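Local coordinates for protein branched-chain-amino-acid aminotransferase (Pseudomonas aeruginosa, PDB 6NST) that probably transfers the amino group of leucine, isoleucine or valine to 2-oxoglutarate, using pyridoxal 5'-phosphate as cofactor, at residues H25-H29 with T30-G34; R158-N162 with G163-N167. The protein carries 1 engineered substitution. All blocks are in the same frame, centred on the assembly; numbering follows the deposited sequence.

Interaction 1 of 2, residues H25-H29 with T30-G34. Engineered in segment 30-34: His31 (natural residue Leu).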
loop_
_atom_site.group_PDB
_atom_site.type_symbol
_atom_site.label_atom_id
_atom_site.label_comp_id
_atom_site.label_asym_id
_atom_site.label_seq_id
_atom_site.Cartn_x
_atom_site.Cartn_y
_atom_site.Cartn_z
ATOM N N HIS A 25 -30.599 -4.545 -27.197
ATOM C CA HIS A 25 -30.758 -3.108 -27.348
ATOM C C HIS A 25 -29.461 -2.403 -26.977
ATOM O O HIS A 25 -28.704 -2.858 -26.115
ATOM C CB HIS A 25 -31.908 -2.595 -26.487
ATOM C CG HIS A 25 -32.327 -1.197 -26.818
ATOM N ND1 HIS A 25 -32.002 -0.115 -26.028
ATOM C CD2 HIS A 25 -33.038 -0.703 -27.859
ATOM C CE1 HIS A 25 -32.500 0.984 -26.565
ATOM N NE2 HIS A 25 -33.133 0.656 -27.676
ATOM N N VAL A 26 -29.197 -1.284 -27.652
ATOM C CA VAL A 26 -27.947 -0.568 -27.431
ATOM C C VAL A 26 -27.887 0.088 -26.061
ATOM O O VAL A 26 -26.801 0.483 -25.619
ATOM C CB VAL A 26 -27.724 0.469 -28.551
ATOM C CG1 VAL A 26 -28.379 1.801 -28.200
ATOM C CG2 VAL A 26 -26.240 0.630 -28.828
ATOM N N LEU A 27 -29.022 0.201 -25.365
ATOM C CA LEU A 27 -29.051 0.661 -23.983
ATOM C C LEU A 27 -29.026 -0.492 -22.986
ATOM O O LEU A 27 -29.549 -0.358 -21.871
ATOM C CB LEU A 27 -30.274 1.546 -23.746
ATOM C CG LEU A 27 -30.264 2.865 -24.516
ATOM C CD1 LEU A 27 -31.465 3.712 -24.137
ATOM C CD2 LEU A 27 -28.968 3.615 -24.256
ATOM N N THR A 28 -28.442 -1.626 -23.368
ATOM C CA THR A 28 -28.272 -2.743 -22.449
ATOM C C THR A 28 -27.415 -2.320 -21.259
ATOM O O THR A 28 -26.406 -1.628 -21.415
ATOM C CB THR A 28 -27.631 -3.923 -23.181
ATOM O OG1 THR A 28 -28.418 -4.256 -24.332
ATOM C CG2 THR A 28 -27.544 -5.132 -22.281
ATOM N N HIS A 29 -27.827 -2.745 -20.059
ATOM C CA HIS A 29 -27.198 -2.257 -18.835
ATOM C C HIS A 29 -25.750 -2.727 -18.722
ATOM O O HIS A 29 -24.852 -1.932 -18.417
ATOM C CB HIS A 29 -28.009 -2.706 -17.619
ATOM C CG HIS A 29 -27.640 -2.002 -16.350
ATOM N ND1 HIS A 29 -26.592 -2.404 -15.552
ATOM C CD2 HIS A 29 -28.189 -0.926 -15.736
ATOM C CE1 HIS A 29 -26.508 -1.608 -14.502
ATOM N NE2 HIS A 29 -27.466 -0.702 -14.590
ATOM N N THR A 30 -25.502 -4.019 -18.956
ATOM C CA THR A 30 -24.129 -4.517 -18.932
ATOM C C THR A 30 -23.272 -3.837 -19.994
ATOM O O THR A 30 -22.067 -3.644 -19.793
ATOM C CB THR A 30 -24.116 -6.037 -19.121
ATOM O OG1 THR A 30 -24.883 -6.654 -18.080
ATOM C CG2 THR A 30 -22.691 -6.586 -19.077
ATOM N N HIS A 31 -23.881 -3.447 -21.116
ATOM C CA HIS A 31 -23.147 -2.753 -22.167
ATOM C C HIS A 31 -22.598 -1.416 -21.682
ATOM O O HIS A 31 -21.534 -0.979 -22.136
ATOM C CB HIS A 31 -24.056 -2.539 -23.379
ATOM C CG HIS A 31 -23.327 -2.446 -24.681
ATOM N ND1 HIS A 31 -23.913 -1.955 -25.829
ATOM C CD2 HIS A 31 -22.065 -2.794 -25.023
ATOM C CE1 HIS A 31 -23.041 -1.999 -26.819
ATOM N NE2 HIS A 31 -21.912 -2.505 -26.357
ATOM N N HIS A 32 -23.304 -0.758 -20.761
ATOM C CA HIS A 32 -22.921 0.567 -20.294
ATOM C C HIS A 32 -22.172 0.555 -18.971
ATOM O O HIS A 32 -21.439 1.508 -18.688
ATOM C CB HIS A 32 -24.162 1.460 -20.151
ATOM C CG HIS A 32 -24.788 1.840 -21.455
ATOM N ND1 HIS A 32 -24.734 3.122 -21.960
ATOM C CD2 HIS A 32 -25.483 1.108 -22.358
ATOM C CE1 HIS A 32 -25.370 3.163 -23.118
ATOM N NE2 HIS A 32 -25.832 1.954 -23.383
ATOM N N TYR A 33 -22.334 -0.488 -18.158
ATOM C CA TYR A 33 -21.731 -0.516 -16.834
ATOM C C TYR A 33 -20.889 -1.756 -16.566
ATOM O O TYR A 33 -20.339 -1.879 -15.465
ATOM C CB TYR A 33 -22.815 -0.387 -15.756
ATOM C CG TYR A 33 -23.658 0.859 -15.908
ATOM C CD1 TYR A 33 -23.172 2.100 -15.513
ATOM C CD2 TYR A 33 -24.935 0.798 -16.453
ATOM C CE1 TYR A 33 -23.934 3.243 -15.652
ATOM C CE2 TYR A 33 -25.707 1.937 -16.594
ATOM C CZ TYR A 33 -25.201 3.156 -16.192
ATOM O OH TYR A 33 -25.962 4.295 -16.331
ATOM N N GLY A 34 -20.770 -2.672 -17.526
ATOM C CA GLY A 34 -19.884 -3.811 -17.394
ATOM C C GLY A 34 -20.317 -4.877 -16.412
ATOM O O GLY A 34 -19.623 -5.892 -16.288
#
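Thr28 and His31 lie where the chain turns out of a type I beta turn (His25 to Thr28) into the short helix 29-33, their CA atoms 5.1 Å apart with Thr28 at the N-cap position. Inside the helix, His29 O accepts from two backbone donors, His32 N and Tyr33 N.

The side chain of His32 folds back over the turn. With CG anti to its carbonyl carbon (chi1 -70°), the ring is carried beside the backbone N toward the preceding loop, and NE2 donates to Val26 O at 2.8 Å. The bond lands on a lone pair in the carbonyl plane, and Val26 O lies close to the plane of the imidazole, which helps fix the ring's rotation. Thr28 O sits at the edge of the same ring, 3.0 Å from CD2, while Leu27 CD2 packs 3.7 Å from NE2.

His29 and Tyr33, four residues apart on the helix, bring their rings together obliquely, planes at 38°. Tyr33 CD2 lies over the centre of the imidazole, 3.5 Å from His29 CE1. Beyond the pair, His29 NE2 is bonded to Gly110 O, and Tyr33 OH to Met109 O and to Arg99 of the second subunit.

The engineered His31 turns the other way, its ring meeting Phe103 of the second subunit edge-to-face. Its CB rests 3.2 Å from Thr28 O and 3.8 Å from Thr28 CB, and ND1 is buried without a hydrogen-bond partner.

A side-chain-to-backbone bond thus ties the short helix back to the turn that leads into it, buried where two subunits of this class-IV aminotransferase meet.

Interaction 2 of 2, residues R158-N162 with G163-N167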
loop_
_atom_site.group_PDB
_atom_site.type_symbol
_atom_site.label_atom_id
_atom_site.label_comp_id
_atom_site.label_asym_id
_atom_site.label_seq_id
_atom_site.Cartn_x
_atom_site.Cartn_y
_atom_site.Cartn_z
ATOM N N ARG A 158 -12.250 -13.433 -7.927
ATOM C CA ARG A 158 -12.692 -14.807 -8.134
ATOM C C ARG A 158 -13.814 -14.920 -9.153
ATOM O O ARG A 158 -14.105 -16.031 -9.613
ATOM C CB ARG A 158 -13.158 -15.430 -6.812
ATOM C CG ARG A 158 -12.141 -15.347 -5.688
ATOM C CD ARG A 158 -10.760 -15.767 -6.163
ATOM N NE ARG A 158 -9.761 -15.635 -5.107
ATOM C CZ ARG A 158 -8.451 -15.591 -5.323
ATOM N NH1 ARG A 158 -7.979 -15.658 -6.561
ATOM N NH2 ARG A 158 -7.614 -15.469 -4.302
ATOM N N ALA A 159 -14.458 -13.813 -9.501
ATOM C CA ALA A 159 -15.508 -13.808 -10.506
ATOM C C ALA A 159 -14.923 -13.410 -11.854
ATOM O O ALA A 159 -14.027 -12.565 -11.932
ATOM C CB ALA A 159 -16.635 -12.849 -10.122
ATOM N N LYS A 160 -15.428 -14.035 -12.915
ATOM C CA LYS A 160 -15.021 -13.707 -14.278
ATOM C C LYS A 160 -16.061 -12.738 -14.834
ATOM O O LYS A 160 -17.005 -13.116 -15.528
ATOM C CB LYS A 160 -14.887 -14.974 -15.117
ATOM C CG LYS A 160 -14.178 -14.779 -16.443
ATOM C CD LYS A 160 -13.856 -16.116 -17.099
ATOM C CE LYS A 160 -13.061 -15.920 -18.380
ATOM N NZ LYS A 160 -12.659 -17.212 -18.999
ATOM N N SER A 161 -15.883 -11.464 -14.501
ATOM C CA SER A 161 -16.844 -10.417 -14.821
ATOM C C SER A 161 -16.445 -9.674 -16.092
ATOM O O SER A 161 -15.262 -9.545 -16.416
ATOM C CB SER A 161 -16.974 -9.426 -13.661
ATOM O OG SER A 161 -15.727 -8.837 -13.345
ATOM N N ASN A 162 -17.459 -9.174 -16.805
ATOM C CA ASN A 162 -17.236 -8.530 -18.096
ATOM C C ASN A 162 -16.334 -7.308 -17.962
ATOM O O ASN A 162 -15.234 -7.265 -18.521
ATOM C CB ASN A 162 -18.576 -8.138 -18.726
ATOM C CG ASN A 162 -19.433 -9.335 -19.081
ATOM O OD1 ASN A 162 -19.201 -10.444 -18.604
ATOM N ND2 ASN A 162 -20.440 -9.113 -19.920
ATOM N N GLY A 163 -16.791 -6.299 -17.217
ATOM C CA GLY A 163 -16.104 -5.020 -17.180
ATOM C C GLY A 163 -14.709 -5.061 -16.589
ATOM O O GLY A 163 -13.927 -4.132 -16.812
ATOM N N ALA A 164 -14.377 -6.115 -15.840
ATOM C CA ALA A 164 -13.058 -6.188 -15.226
ATOM C C ALA A 164 -11.951 -6.407 -16.246
ATOM O O ALA A 164 -10.784 -6.148 -15.938
ATOM C CB ALA A 164 -13.020 -7.301 -14.178
ATOM N N TYR A 165 -12.285 -6.863 -17.451
ATOM C CA TYR A 165 -11.277 -7.180 -18.454
ATOM C C TYR A 165 -10.800 -5.963 -19.237
ATOM O O TYR A 165 -10.119 -6.128 -20.253
ATOM C CB TYR A 165 -11.803 -8.257 -19.405
ATOM C CG TYR A 165 -11.656 -9.645 -18.825
ATOM C CD1 TYR A 165 -12.532 -10.107 -17.851
ATOM C CD2 TYR A 165 -10.625 -10.481 -19.229
ATOM C CE1 TYR A 165 -12.395 -11.368 -17.306
ATOM C CE2 TYR A 165 -10.480 -11.745 -18.691
ATOM C CZ TYR A 165 -11.368 -12.183 -17.730
ATOM O OH TYR A 165 -11.227 -13.441 -17.191
ATOM N N ILE A 166 -11.138 -4.751 -18.793
ATOM C CA ILE A 166 -10.474 -3.564 -19.323
ATOM C C ILE A 166 -8.984 -3.620 -19.013
ATOM O O ILE A 166 -8.141 -3.319 -19.867
ATOM C CB ILE A 166 -11.116 -2.286 -18.751
ATOM C CG1 ILE A 166 -12.549 -2.126 -19.256
ATOM C CG2 ILE A 166 -10.280 -1.065 -19.104
ATOM C CD1 ILE A 166 -13.236 -0.894 -18.713
ATOM N N ASN A 167 -8.640 -4.023 -17.788
ATOM C CA ASN A 167 -7.243 -4.067 -17.373
ATOM C C ASN A 167 -6.448 -5.060 -18.213
ATOM O O ASN A 167 -5.274 -4.823 -18.520
ATOM C CB ASN A 167 -7.165 -4.421 -15.887
ATOM C CG ASN A 167 -5.750 -4.393 -15.351
ATOM O OD1 ASN A 167 -5.100 -5.432 -15.234
ATOM N ND2 ASN A 167 -5.265 -3.202 -15.018
#
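An extended Lys160 side chain, CG anti to the backbone N (chi1 -167°) and every later torsion near 180°, runs past the phenol end of Tyr165, whose own CG stands beside its backbone N (chi1 -82°). The two side chains meet at a slant. Lys160 CG and CE both come to 3.3 Å from Tyr165 OH, so it is the aliphatic shaft of the lysine that touches the hydroxyl, with NZ carried on beyond it. Along the CD1-CE1 side, Ser161 O lies at the edge of the ring, in its plane, 3.1 Å from Tyr165 CD1.

Lys160 is probably the lysine that forms the Schiff base with pyridoxal phosphate, as in other class-IV aminotransferases. No cofactor is attached here, but a sulfate ion lies about 4 Å from the lysine side chain; it probably comes from the crystallisation liquor, though such ions often mark pockets. Tyr165 is thus a neighbour of the probable cofactor-binding lysine, and its ring also meets Phe38 edge-to-face.

Between lysine and tyrosine the chain swings round toward helix 166-177. Tyr165 N donates to Asn162 O at 3.2 Å along a nearly straight N-H line (170°), although the donor stands above the carbonyl plane. Ser161 OG comes to 3.2 Å from Ala164 CB. The Asn162 side chain starts away from this turn, and its ND2 bonds to His31 O of the second subunit. Lys160 N, meanwhile, is held by Ser65 OG.

Overall arrangement
Interaction 1 comes first along the chain, in the loop and short helix between strands 23-25 and 36-46; interaction 2 follows much later, in the loop after strand 140-145 and the start of helix 166-177. Their centres are nevertheless only 15 Å apart, on the same side of the chain's centre. They touch directly: Gly34 O and Gly163 N, 3.0 Å apart, probably form a hydrogen bond, and Thr30 CG2 packs on Asn162 ND2. Strand 36-46 starts just after the first and borders the second. Both also contact the second subunit, so the loop with the probable cofactor lysine lies beside the subunit interface.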